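Local structure of 2-dehydro-3-deoxy-d-gluconate/2-dehydro-3-deoxy-phosphogluconate aldolase (4UXD) at residues I118-L123 with D150-N155; L62-S67 with K92-G97; F268-Y273 with P288-V293. The protein is an archaeal aldolase of the dihydrodipicolinate synthetase family, a group of enzymes built on the (beta/alpha)8 barrel. All blocks are in the same frame, centred on the assembly; numbering follows the deposited sequence.

Interaction 1: residues I118-L123 with D150-N155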
ATOM      1  N   ILE A 118      -9.669   9.605 -37.083  1.00 32.94           N
ATOM      2  CA  ILE A 118      -9.146   8.554 -36.221  1.00 26.45           C
ATOM      3  C   ILE A 118     -10.352   7.785 -35.733  1.00 22.26           C
ATOM      4  O   ILE A 118     -11.317   8.362 -35.268  1.00 32.33           O
ATOM      5  CB  ILE A 118      -8.283   9.115 -35.052  1.00 35.28           C
ATOM      6  CG1 ILE A 118      -6.861   9.424 -35.547  1.00 29.22           C
ATOM      7  CG2 ILE A 118      -8.190   8.138 -33.900  1.00 32.62           C
ATOM      8  CD1 ILE A 118      -6.110  10.429 -34.708  1.00 20.27           C
ATOM      9  N   GLU A 119     -10.297   6.472 -35.873  1.00 24.94           N
ATOM     10  CA  GLU A 119     -11.429   5.607 -35.591  1.00 28.40           C
ATOM     11  C   GLU A 119     -11.899   5.623 -34.139  1.00 31.86           C
ATOM     12  O   GLU A 119     -13.105   5.596 -33.874  1.00 35.77           O
ATOM     13  CB  GLU A 119     -11.083   4.163 -35.975  1.00 32.37           C
ATOM     14  CG  GLU A 119     -11.119   3.872 -37.462  1.00 24.76           C
ATOM     15  CD  GLU A 119      -9.800   4.113 -38.156  1.00 35.15           C
ATOM     16  OE1 GLU A 119      -8.947   4.859 -37.633  1.00 35.84           O
ATOM     17  OE2 GLU A 119      -9.618   3.543 -39.249  1.00 50.45           O
ATOM     18  N   ALA A 120     -10.959   5.638 -33.198  1.00 30.70           N
ATOM     19  CA  ALA A 120     -11.315   5.442 -31.793  1.00 36.15           C
ATOM     20  C   ALA A 120     -10.487   6.309 -30.869  1.00 30.57           C
ATOM     21  O   ALA A 120      -9.358   6.683 -31.192  1.00 31.15           O
ATOM     22  CB  ALA A 120     -11.157   3.972 -31.406  1.00 26.62           C
ATOM     23  N   ALA A 121     -11.073   6.642 -29.725  1.00 22.09           N
ATOM     24  CA  ALA A 121     -10.360   7.323 -28.662  1.00 22.69           C
ATOM     25  C   ALA A 121     -10.090   6.305 -27.573  1.00 28.01           C
ATOM     26  O   ALA A 121     -10.787   5.287 -27.492  1.00 23.57           O
ATOM     27  CB  ALA A 121     -11.148   8.487 -28.125  1.00 15.52           C
ATOM     28  N   VAL A 122      -9.055   6.576 -26.780  1.00 22.60           N
ATOM     29  CA  VAL A 122      -8.737   5.811 -25.587  1.00 16.28           C
ATOM     30  C   VAL A 122      -8.506   6.747 -24.416  1.00 19.81           C
ATOM     31  O   VAL A 122      -7.622   7.606 -24.460  1.00 19.07           O
ATOM     32  CB  VAL A 122      -7.483   4.957 -25.756  1.00 23.43           C
ATOM     33  CG1 VAL A 122      -7.323   4.003 -24.546  1.00 16.90           C
ATOM     34  CG2 VAL A 122      -7.524   4.205 -27.064  1.00 25.96           C
ATOM     35  N   LEU A 123      -9.268   6.540 -23.349  1.00 23.90           N
ATOM     36  CA  LEU A 123      -9.254   7.435 -22.201  1.00 22.79           C
ATOM     37  C   LEU A 123      -9.163   6.669 -20.874  1.00 20.70           C
ATOM     38  O   LEU A 123      -9.977   5.787 -20.609  1.00 19.23           O
ATOM     39  CB  LEU A 123     -10.509   8.307 -22.218  1.00 22.39           C
ATOM     40  CG  LEU A 123     -10.659   9.278 -21.050  1.00 23.75           C
ATOM     41  CD1 LEU A 123      -9.513  10.263 -21.059  1.00 20.36           C
ATOM     42  CD2 LEU A 123     -11.999  10.007 -21.111  1.00 23.94           C
ATOM     43  N   ASP A 150     -16.025   6.450 -31.220  1.00 30.50           N
ATOM     44  CA  ASP A 150     -15.727   5.212 -30.532  1.00 36.76           C
ATOM     45  C   ASP A 150     -14.685   5.445 -29.449  1.00 36.77           C
ATOM     46  O   ASP A 150     -13.649   6.056 -29.703  1.00 31.76           O
ATOM     47  CB  ASP A 150     -15.231   4.165 -31.526  1.00 38.02           C
ATOM     48  CG  ASP A 150     -16.349   3.575 -32.344  1.00 36.90           C
ATOM     49  OD1 ASP A 150     -17.436   4.177 -32.357  1.00 33.45           O
ATOM     50  OD2 ASP A 150     -16.140   2.515 -32.970  1.00 36.43           O
ATOM     51  N   LEU A 151     -14.966   4.963 -28.242  1.00 33.70           N
ATOM     52  CA  LEU A 151     -14.042   5.137 -27.135  1.00 30.87           C
ATOM     53  C   LEU A 151     -13.857   3.847 -26.357  1.00 27.07           C
ATOM     54  O   LEU A 151     -14.822   3.156 -26.038  1.00 25.15           O
ATOM     55  CB  LEU A 151     -14.526   6.255 -26.205  1.00 31.27           C
ATOM     56  CG  LEU A 151     -13.577   6.607 -25.057  1.00 21.38           C
ATOM     57  CD1 LEU A 151     -13.578   8.081 -24.798  1.00 17.70           C
ATOM     58  CD2 LEU A 151     -13.991   5.865 -23.794  1.00 29.11           C
ATOM     59  N   LEU A 152     -12.597   3.534 -26.076  1.00 33.55           N
ATOM     60  CA  LEU A 152     -12.238   2.434 -25.189  1.00 27.95           C
ATOM     61  C   LEU A 152     -11.753   3.006 -23.873  1.00 27.16           C
ATOM     62  O   LEU A 152     -10.816   3.816 -23.822  1.00 23.57           O
ATOM     63  CB  LEU A 152     -11.173   1.537 -25.826  1.00 23.47           C
ATOM     64  CG  LEU A 152     -11.739   0.708 -26.989  1.00 28.97           C
ATOM     65  CD1 LEU A 152     -11.254   1.247 -28.326  1.00 39.15           C
ATOM     66  CD2 LEU A 152     -11.385  -0.754 -26.858  1.00 29.95           C
ATOM     67  N   ILE A 153     -12.422   2.596 -22.807  1.00 25.30           N
ATOM     68  CA  ILE A 153     -11.989   2.942 -21.468  1.00 20.36           C
ATOM     69  C   ILE A 153     -10.702   2.187 -21.161  1.00 22.84           C
ATOM     70  O   ILE A 153     -10.505   1.043 -21.597  1.00 16.89           O
ATOM     71  CB  ILE A 153     -13.074   2.627 -20.445  1.00 14.56           C
ATOM     72  CG1 ILE A 153     -14.289   3.503 -20.751  1.00 17.04           C
ATOM     73  CG2 ILE A 153     -12.547   2.800 -19.029  1.00 22.96           C
ATOM     74  CD1 ILE A 153     -15.059   3.988 -19.558  1.00 30.95           C
ATOM     75  N   TYR A 154      -9.820   2.857 -20.433  1.00 14.37           N
ATOM     76  CA  TYR A 154      -8.497   2.334 -20.161  1.00 23.50           C
ATOM     77  C   TYR A 154      -8.263   2.286 -18.643  1.00 18.86           C
ATOM     78  O   TYR A 154      -8.315   3.304 -17.957  1.00 14.59           O
ATOM     79  CB  TYR A 154      -7.485   3.199 -20.891  1.00 17.77           C
ATOM     80  CG  TYR A 154      -6.025   2.853 -20.767  1.00 21.94           C
ATOM     81  CD1 TYR A 154      -5.585   1.615 -20.316  1.00 29.74           C
ATOM     82  CD2 TYR A 154      -5.071   3.812 -21.099  1.00 34.11           C
ATOM     83  CE1 TYR A 154      -4.215   1.350 -20.203  1.00 35.00           C
ATOM     84  CE2 TYR A 154      -3.724   3.568 -21.001  1.00 32.09           C
ATOM     85  CZ  TYR A 154      -3.293   2.349 -20.553  1.00 42.40           C
ATOM     86  OH  TYR A 154      -1.930   2.170 -20.467  1.00 37.18           O
ATOM     87  N   ASN A 155      -8.060   1.090 -18.112  1.00 12.87           N
ATOM     88  CA  ASN A 155      -7.868   0.968 -16.680  1.00 20.12           C
ATOM     89  C   ASN A 155      -6.421   0.610 -16.399  1.00 16.48           C
ATOM     90  O   ASN A 155      -5.972  -0.465 -16.754  1.00 17.77           O
ATOM     91  CB  ASN A 155      -8.821  -0.058 -16.066  1.00 13.19           C
ATOM     92  CG  ASN A 155      -8.585  -0.240 -14.565  1.00 22.86           C
ATOM     93  OD1 ASN A 155      -8.787   0.690 -13.771  1.00 18.67           O
ATOM     94  ND2 ASN A 155      -8.134  -1.436 -14.175  1.00 17.84           N
TER
HETATM   95  O   HOH W   1     -15.798   6.569 -34.171  1.00 30.47           O
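A121 and L123 meet L151, L152 and Y154 in a beta-alpha-beta unit of the (beta/alpha)8 barrel, where strand 120-123 is followed by helix 133-144 and then by the parallel strand 150-155. The pair illustrates how adjacent staves of a barrel are zipped together: the axes of these strand segments approach to 4.4 Å, 25° apart in direction. Four backbone bonds do the joining. A121 N donates a hydrogen bond to D150 O at 2.6 Å, while A121 O receives L152 N at 2.9 Å. One step on, L123 N reaches L152 O at 3.2 Å. The last bond, from Y154 N to L123 O, is bent (139° at the hydrogen), its donor lying above the carbonyl plane, and the same oxygen also takes a bond from Y140 OH. Ahead of A121 in the chain a water continues the connection, donating to E119 O and accepting from D150 N. The two faces are packed differently. On the outer one, under M110 of helix 103-115, L151 swings its CG anti to the backbone N (chi1 -175°), which brings L151 CD1 to 4.0 Å from L123 CB and also against the methyl of A121. On the other face L152 CD1 rests on A120 CB, while M95 of strand 95-97, the other neighbour of strand 120-123, adjoins both L152 and V122. Y154 carries its ring onward, to a hydroxyl bonded with S67 OG and a glycerol, but the root of that side chain is packed here, with V122 CG1 lying 3.7 Å from Y154 CB.

Interaction 2: residues L62-S67 with K92-G97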
ATOM      1  N   LEU A  62      -2.967   0.900 -34.264  1.00 29.14           N
ATOM      2  CA  LEU A  62      -1.973   1.808 -33.740  1.00 29.21           C
ATOM      3  C   LEU A  62      -2.636   2.612 -32.644  1.00 39.15           C
ATOM      4  O   LEU A  62      -3.740   3.165 -32.831  1.00 23.98           O
ATOM      5  CB  LEU A  62      -1.426   2.748 -34.814  1.00 36.55           C
ATOM      6  CG  LEU A  62      -0.968   2.139 -36.135  1.00 39.97           C
ATOM      7  CD1 LEU A  62      -0.161   3.178 -36.917  1.00 37.30           C
ATOM      8  CD2 LEU A  62      -0.183   0.861 -35.911  1.00 41.01           C
ATOM      9  N   PHE A  63      -1.940   2.663 -31.512  1.00 39.01           N
ATOM     10  CA  PHE A  63      -2.381   3.380 -30.334  1.00 31.43           C
ATOM     11  C   PHE A  63      -1.314   4.408 -29.967  1.00 25.92           C
ATOM     12  O   PHE A  63      -0.491   4.171 -29.091  1.00 26.11           O
ATOM     13  CB  PHE A  63      -2.634   2.400 -29.179  1.00 28.14           C
ATOM     14  CG  PHE A  63      -2.948   3.058 -27.861  1.00 32.99           C
ATOM     15  CD1 PHE A  63      -3.372   4.383 -27.795  1.00 26.29           C
ATOM     16  CD2 PHE A  63      -2.813   2.342 -26.678  1.00 25.78           C
ATOM     17  CE1 PHE A  63      -3.660   4.970 -26.590  1.00 24.57           C
ATOM     18  CE2 PHE A  63      -3.099   2.930 -25.471  1.00 20.15           C
ATOM     19  CZ  PHE A  63      -3.530   4.242 -25.425  1.00 24.28           C
ATOM     20  N   PRO A  64      -1.336   5.563 -30.631  1.00 25.56           N
ATOM     21  CA  PRO A  64      -0.397   6.622 -30.259  1.00 26.32           C
ATOM     22  C   PRO A  64      -0.792   7.328 -28.966  1.00 23.67           C
ATOM     23  O   PRO A  64      -1.987   7.485 -28.694  1.00 24.01           O
ATOM     24  CB  PRO A  64      -0.471   7.582 -31.451  1.00 26.03           C
ATOM     25  CG  PRO A  64      -1.862   7.394 -31.983  1.00 24.91           C
ATOM     26  CD  PRO A  64      -2.188   5.949 -31.771  1.00 31.98           C
ATOM     27  N   MET A  65       0.213   7.743 -28.198  1.00 20.31           N
ATOM     28  CA  MET A  65       0.043   8.537 -26.981  1.00 20.76           C
ATOM     29  C   MET A  65      -0.725   7.779 -25.891  1.00 24.08           C
ATOM     30  O   MET A  65      -1.599   8.328 -25.220  1.00 17.25           O
ATOM     31  CB  MET A  65      -0.643   9.872 -27.305  1.00 28.94           C
ATOM     32  CG  MET A  65       0.248  10.861 -28.072  1.00 25.50           C
ATOM     33  SD  MET A  65       1.670  11.439 -27.106  1.00 22.35           S
ATOM     34  CE  MET A  65       2.590  12.324 -28.367  1.00 31.61           C
ATOM     35  N   GLY A  66      -0.393   6.501 -25.737  1.00 22.84           N
ATOM     36  CA  GLY A  66      -0.754   5.766 -24.542  1.00 26.53           C
ATOM     37  C   GLY A  66       0.310   6.000 -23.485  1.00 26.10           C
ATOM     38  O   GLY A  66       1.152   6.912 -23.640  1.00 21.31           O
ATOM     39  N   SER A  67       0.281   5.179 -22.432  1.00 17.51           N
ATOM     40  CA  SER A  67       1.265   5.242 -21.360  1.00 17.45           C
ATOM     41  C   SER A  67       2.668   4.960 -21.883  1.00 19.64           C
ATOM     42  O   SER A  67       3.634   5.619 -21.504  1.00 19.61           O
ATOM     43  CB  SER A  67       0.924   4.243 -20.246  1.00 24.43           C
ATOM     44  OG  SER A  67      -0.315   4.550 -19.618  1.00 22.91           O
ATOM     45  N   LYS A  92      -3.664   2.094 -41.122  1.00 44.68           N
ATOM     46  CA  LYS A  92      -4.101   1.231 -40.034  1.00 33.69           C
ATOM     47  C   LYS A  92      -5.143   1.985 -39.236  1.00 31.45           C
ATOM     48  O   LYS A  92      -5.071   3.208 -39.122  1.00 27.55           O
ATOM     49  CB  LYS A  92      -2.939   0.822 -39.130  1.00 37.25           C
ATOM     50  CG  LYS A  92      -1.987  -0.194 -39.735  1.00 31.38           C
ATOM     51  CD  LYS A  92      -2.641  -1.541 -39.861  1.00 24.89           C
ATOM     52  CE  LYS A  92      -1.631  -2.572 -40.250  1.00 17.18           C
ATOM     53  NZ  LYS A  92      -2.250  -3.905 -40.223  1.00 24.86           N
ATOM     54  N   PRO A  93      -6.147   1.269 -38.720  1.00 33.91           N
ATOM     55  CA  PRO A  93      -7.092   1.939 -37.824  1.00 33.78           C
ATOM     56  C   PRO A  93      -6.404   2.382 -36.515  1.00 34.68           C
ATOM     57  O   PRO A  93      -5.615   1.640 -35.922  1.00 28.59           O
ATOM     58  CB  PRO A  93      -8.158   0.869 -37.578  1.00 35.16           C
ATOM     59  CG  PRO A  93      -7.470  -0.430 -37.825  1.00 29.29           C
ATOM     60  CD  PRO A  93      -6.474  -0.153 -38.919  1.00 25.02           C
ATOM     61  N   ILE A  94      -6.710   3.600 -36.085  1.00 39.44           N
ATOM     62  CA  ILE A  94      -6.015   4.243 -34.976  1.00 29.23           C
ATOM     63  C   ILE A  94      -6.937   4.373 -33.773  1.00 30.41           C
ATOM     64  O   ILE A  94      -8.125   4.688 -33.919  1.00 29.18           O
ATOM     65  CB  ILE A  94      -5.482   5.651 -35.391  1.00 25.01           C
ATOM     66  CG1 ILE A  94      -4.406   5.502 -36.461  1.00 23.58           C
ATOM     67  CG2 ILE A  94      -4.892   6.409 -34.199  1.00 26.71           C
ATOM     68  CD1 ILE A  94      -3.982   6.785 -37.109  1.00 22.83           C
ATOM     69  N   MET A  95      -6.379   4.090 -32.596  1.00 32.27           N
ATOM     70  CA  MET A  95      -6.994   4.438 -31.314  1.00 24.24           C
ATOM     71  C   MET A  95      -6.174   5.548 -30.685  1.00 23.06           C
ATOM     72  O   MET A  95      -5.053   5.314 -30.254  1.00 26.37           O
ATOM     73  CB  MET A  95      -7.030   3.252 -30.359  1.00 27.14           C
ATOM     74  CG  MET A  95      -7.521   1.958 -30.939  1.00 34.44           C
ATOM     75  SD  MET A  95      -7.378   0.658 -29.697  1.00 30.16           S
ATOM     76  CE  MET A  95      -8.357  -0.647 -30.448  1.00 38.06           C
ATOM     77  N   ALA A  96      -6.713   6.752 -30.625  1.00 25.04           N
ATOM     78  CA  ALA A  96      -5.940   7.883 -30.125  1.00 25.65           C
ATOM     79  C   ALA A  96      -5.979   7.961 -28.603  1.00 26.25           C
ATOM     80  O   ALA A  96      -7.050   7.992 -27.996  1.00 19.30           O
ATOM     81  CB  ALA A  96      -6.453   9.181 -30.729  1.00 25.06           C
ATOM     82  N   GLY A  97      -4.808   7.999 -27.985  1.00 22.22           N
ATOM     83  CA  GLY A  97      -4.745   8.295 -26.576  1.00 23.29           C
ATOM     84  C   GLY A  97      -5.146   9.736 -26.413  1.00 14.39           C
ATOM     85  O   GLY A  97      -4.439  10.608 -26.878  1.00 16.74           O
TER
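L62, F63 and P64 lie beside I94, M95 and G97 in a contact carried first by the backbone. P93 O accepts L62 N at 3.2 Å, and L62 O in turn receives M95 N at 2.8 Å. Beyond the single bridge between L62 and I94 regular pairing stops, yet G97 N still donates to P64 O at 3.0 Å, almost along the C=O axis (177°). The N-H of F63 faces the other way, toward strand 27-31, and P64 has none to offer. Weaker C-H contacts fill in between these bonds. M95 O takes one from F63 CA at 3.3 Å and also has F63 CD1 3.1 Å away, an oblique approach from the ring. The phenyl group gets there because its CG stands anti to the backbone N (chi1 173°), which turns the ring toward M95 O and G97. G97, bare of any side chain, lies at the ring edge, its CA 3.5 Å from F63 CE1 and its N in the ring plane. The same ring makes a cation-pi contact with K182. On the other flank P64 and I94 pack beneath helix 76-88, P64 CD meeting I94 CG2 at 3.7 Å. L62 CG meets K92 CB at 3.8 Å, and both pairs of side chains cross at about a right angle; the lysine then bends off to bond V59 O through NZ. Pairing the second strand with the third is what closes a sheet of this order into a cylinder, and this seam is thus part of the (beta/alpha)8 barrel itself.

Interaction 3: residues F268-Y273 with P288-V293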
ATOM      1  N   PHE A 268      10.130   2.188 -16.022  1.00 26.14           N
ATOM      2  CA  PHE A 268       9.224   2.255 -17.167  1.00 26.29           C
ATOM      3  C   PHE A 268       9.170   3.677 -17.773  1.00 28.38           C
ATOM      4  O   PHE A 268       9.197   4.664 -17.040  1.00 28.08           O
ATOM      5  CB  PHE A 268       7.823   1.793 -16.742  1.00 23.67           C
ATOM      6  CG  PHE A 268       6.821   1.747 -17.873  1.00 26.23           C
ATOM      7  CD1 PHE A 268       6.056   2.872 -18.190  1.00 22.40           C
ATOM      8  CD2 PHE A 268       6.655   0.585 -18.625  1.00 21.41           C
ATOM      9  CE1 PHE A 268       5.130   2.836 -19.230  1.00 24.81           C
ATOM     10  CE2 PHE A 268       5.739   0.534 -19.664  1.00 19.84           C
ATOM     11  CZ  PHE A 268       4.969   1.664 -19.972  1.00 25.23           C
ATOM     12  N   PRO A 269       9.110   3.798 -19.113  1.00 24.59           N
ATOM     13  CA  PRO A 269       9.174   2.826 -20.205  1.00 26.15           C
ATOM     14  C   PRO A 269      10.503   2.913 -20.941  1.00 27.99           C
ATOM     15  O   PRO A 269      10.602   2.549 -22.114  1.00 24.47           O
ATOM     16  CB  PRO A 269       8.047   3.279 -21.115  1.00 26.01           C
ATOM     17  CG  PRO A 269       8.135   4.800 -21.015  1.00 23.96           C
ATOM     18  CD  PRO A 269       8.719   5.119 -19.636  1.00 21.54           C
ATOM     19  N   ASN A 270      11.515   3.422 -20.256  1.00 24.99           N
ATOM     20  CA  ASN A 270      12.746   3.820 -20.915  1.00 27.65           C
ATOM     21  C   ASN A 270      13.386   2.697 -21.737  1.00 29.27           C
ATOM     22  O   ASN A 270      13.830   2.936 -22.860  1.00 32.12           O
ATOM     23  CB  ASN A 270      13.702   4.355 -19.866  1.00 28.50           C
ATOM     24  CG  ASN A 270      13.165   5.610 -19.194  1.00 30.21           C
ATOM     25  OD1 ASN A 270      12.761   6.552 -19.877  1.00 22.71           O
ATOM     26  ND2 ASN A 270      13.122   5.614 -17.855  1.00 28.30           N
ATOM     27  N   ALA A 271      13.379   1.477 -21.203  1.00 27.53           N
ATOM     28  CA  ALA A 271      13.958   0.324 -21.885  1.00 32.18           C
ATOM     29  C   ALA A 271      13.320   0.075 -23.254  1.00 33.37           C
ATOM     30  O   ALA A 271      13.997  -0.391 -24.172  1.00 30.67           O
ATOM     31  CB  ALA A 271      13.829  -0.918 -21.025  1.00 31.93           C
ATOM     32  N   TYR A 272      12.031   0.385 -23.382  1.00 28.81           N
ATOM     33  CA  TYR A 272      11.314   0.221 -24.649  1.00 33.21           C
ATOM     34  C   TYR A 272      11.914   1.132 -25.701  1.00 38.18           C
ATOM     35  O   TYR A 272      12.016   0.772 -26.875  1.00 34.34           O
ATOM     36  CB  TYR A 272       9.818   0.530 -24.496  1.00 29.90           C
ATOM     37  CG  TYR A 272       9.047  -0.521 -23.722  1.00 34.30           C
ATOM     38  CD1 TYR A 272       9.182  -0.644 -22.339  1.00 34.37           C
ATOM     39  CD2 TYR A 272       8.182  -1.394 -24.372  1.00 31.36           C
ATOM     40  CE1 TYR A 272       8.472  -1.605 -21.631  1.00 31.85           C
ATOM     41  CE2 TYR A 272       7.479  -2.362 -23.673  1.00 31.59           C
ATOM     42  CZ  TYR A 272       7.625  -2.457 -22.306  1.00 27.42           C
ATOM     43  OH  TYR A 272       6.927  -3.412 -21.616  1.00 27.74           O
ATOM     44  N   TYR A 273      12.309   2.320 -25.259  1.00 31.85           N
ATOM     45  CA  TYR A 273      12.863   3.308 -26.148  1.00 38.51           C
ATOM     46  C   TYR A 273      14.258   2.868 -26.597  1.00 36.00           C
ATOM     47  O   TYR A 273      14.529   2.824 -27.793  1.00 36.66           O
ATOM     48  CB  TYR A 273      12.858   4.693 -25.472  1.00 33.24           C
ATOM     49  CG  TYR A 273      11.471   5.320 -25.503  1.00 27.99           C
ATOM     50  CD1 TYR A 273      10.463   4.883 -24.654  1.00 27.48           C
ATOM     51  CD2 TYR A 273      11.163   6.316 -26.410  1.00 34.51           C
ATOM     52  CE1 TYR A 273       9.190   5.432 -24.701  1.00 28.29           C
ATOM     53  CE2 TYR A 273       9.894   6.868 -26.469  1.00 30.15           C
ATOM     54  CZ  TYR A 273       8.910   6.425 -25.615  1.00 28.73           C
ATOM     55  OH  TYR A 273       7.649   6.983 -25.672  1.00 20.39           O
ATOM     56  N   PRO A 288      13.362  14.261 -20.094  1.00 31.08           N
ATOM     57  CA  PRO A 288      13.160  14.110 -18.652  1.00 27.60           C
ATOM     58  C   PRO A 288      11.675  14.159 -18.298  1.00 31.40           C
ATOM     59  O   PRO A 288      10.956  14.963 -18.898  1.00 29.06           O
ATOM     60  CB  PRO A 288      13.907  15.303 -18.068  1.00 37.38           C
ATOM     61  CG  PRO A 288      14.984  15.604 -19.065  1.00 36.54           C
ATOM     62  CD  PRO A 288      14.452  15.203 -20.411  1.00 32.09           C
ATOM     63  N   PRO A 289      11.214  13.310 -17.354  1.00 31.84           N
ATOM     64  CA  PRO A 289      11.968  12.416 -16.455  1.00 32.33           C
ATOM     65  C   PRO A 289      12.480  11.102 -17.067  1.00 28.79           C
ATOM     66  O   PRO A 289      13.107  10.332 -16.355  1.00 31.20           O
ATOM     67  CB  PRO A 289      10.948  12.107 -15.353  1.00 32.05           C
ATOM     68  CG  PRO A 289       9.626  12.126 -16.064  1.00 29.76           C
ATOM     69  CD  PRO A 289       9.759  13.150 -17.185  1.00 28.47           C
ATOM     70  N   MET A 290      12.209  10.829 -18.338  1.00 33.00           N
ATOM     71  CA  MET A 290      12.859   9.708 -19.011  1.00 29.54           C
ATOM     72  C   MET A 290      14.372   9.855 -18.867  1.00 34.14           C
ATOM     73  O   MET A 290      14.886  10.964 -18.681  1.00 40.88           O
ATOM     74  CB  MET A 290      12.501   9.647 -20.506  1.00 31.28           C
ATOM     75  CG  MET A 290      11.039   9.535 -20.838  1.00 22.15           C
ATOM     76  SD  MET A 290      10.694   9.800 -22.593  1.00 20.75           S
ATOM     77  CE  MET A 290      11.027   8.194 -23.303  1.00 23.01           C
ATOM     78  N   TYR A 291      15.089   8.742 -18.961  1.00 35.88           N
ATOM     79  CA  TYR A 291      16.542   8.792 -19.039  1.00 39.36           C
ATOM     80  C   TYR A 291      17.090   7.485 -19.622  1.00 39.00           C
ATOM     81  O   TYR A 291      16.423   6.451 -19.567  1.00 40.96           O
ATOM     82  CB  TYR A 291      17.131   9.081 -17.660  1.00 41.19           C
ATOM     83  CG  TYR A 291      16.941   7.980 -16.650  1.00 40.12           C
ATOM     84  CD1 TYR A 291      15.809   7.925 -15.853  1.00 41.33           C
ATOM     85  CD2 TYR A 291      17.907   7.006 -16.481  1.00 45.45           C
ATOM     86  CE1 TYR A 291      15.645   6.914 -14.918  1.00 46.01           C
ATOM     87  CE2 TYR A 291      17.754   5.995 -15.556  1.00 54.23           C
ATOM     88  CZ  TYR A 291      16.626   5.950 -14.777  1.00 48.28           C
ATOM     89  OH  TYR A 291      16.494   4.944 -13.849  1.00 39.28           O
ATOM     90  N   ARG A 292      18.282   7.534 -20.210  1.00 37.48           N
ATOM     91  CA  ARG A 292      18.890   6.336 -20.808  1.00 56.30           C
ATOM     92  C   ARG A 292      19.213   5.305 -19.724  1.00 50.27           C
ATOM     93  O   ARG A 292      19.625   5.652 -18.623  1.00 43.48           O
ATOM     94  CB  ARG A 292      20.146   6.713 -21.614  1.00 64.00           C
ATOM     95  CG  ARG A 292      21.225   5.617 -21.790  1.00 81.41           C
ATOM     96  CD  ARG A 292      20.951   4.646 -22.941  1.00 80.72           C
ATOM     97  NE  ARG A 292      22.143   4.510 -23.786  1.00 84.13           N
ATOM     98  CZ  ARG A 292      23.060   3.549 -23.679  1.00 78.12           C
ATOM     99  NH1 ARG A 292      22.939   2.582 -22.772  1.00 74.00           N
ATOM    100  NH2 ARG A 292      24.105   3.549 -24.497  1.00 77.52           N
ATOM    101  N   VAL A 293      19.054   4.033 -20.065  1.00 60.78           N
ATOM    102  CA  VAL A 293      19.025   2.968 -19.066  1.00 73.47           C
ATOM    103  C   VAL A 293      20.152   1.943 -19.228  1.00 73.86           C
ATOM    104  O   VAL A 293      20.965   1.746 -18.318  1.00 78.35           O
ATOM    105  CB  VAL A 293      17.654   2.258 -19.125  1.00 65.73           C
ATOM    106  CG1 VAL A 293      17.706   0.875 -18.526  1.00 78.98           C
ATOM    107  CG2 VAL A 293      16.609   3.090 -18.398  1.00 65.76           C
TER
HETATM  108  O   HOH W   2      11.919   7.773 -16.286  1.00 27.89           O
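M290 and Y273 form a Met-aromatic contact in the C-terminal helical region that follows the barrel, as in relatives of this family; it pins the irregular segment after helix 270-279 back onto that helix's first turn. The methyl group does the touching: M290 CE stands 3.3 Å above the centroid of the Y273 ring, only 1° off the normal, so that all six ring carbons are nearly equidistant from it. M290 SD sits farther back over the same face, at 5.0 Å from the centroid. A bend at the thioether (chi3 83°) points CE at the ring. Beside this, N270 faces the same segment with its amide. Its OD1 accepts a weak, bent bond from Y291 N at 3.3 Å and packs against M290 CB at 3.2 Å. Its ND2 donates to a water at 2.9 Å, and the water donates in turn to P289 O, so the amide meets the backbone on both flanks of M290. N270 CB also approaches V293 CG2, although V293 is poorly ordered. One shell out, the Y273 ring is fixed by its hydroxyl, which bonds T34 N and T68 O, and P269 O lies in plane at its edge. Cis peptide bonds precede both P269 and P289. On the far side the segment leans on the second subunit: P289 packs on L131 of that subunit, and Y291 OH is hydrogen-bonded to ND2 of its N132.

Interactions 1 and 2 are successive pieces of one barrel wall, their centres 9 Å apart. Strands 95-97 and 120-123 join them directly, through probable hydrogen bonds from A96 N to A120 O and from V122 N to A96 O, each 2.7 Å. Near the C-terminal ends of the barrel strands, Y154 of interaction 1 and S67 of interaction 2, the latter through a weak bond from its N, flank a bound glycerol, probably from the crystallisation liquor, which may mark a pocket. Interaction 3 lies about 20 Å from interaction 2 and 25 Å from interaction 1, centre to centre. It nevertheless touches the former, where F268 CE1 packs 3.9 Å from S67 O, whereas its nearest approach to interaction 1 is about 7 Å between atoms.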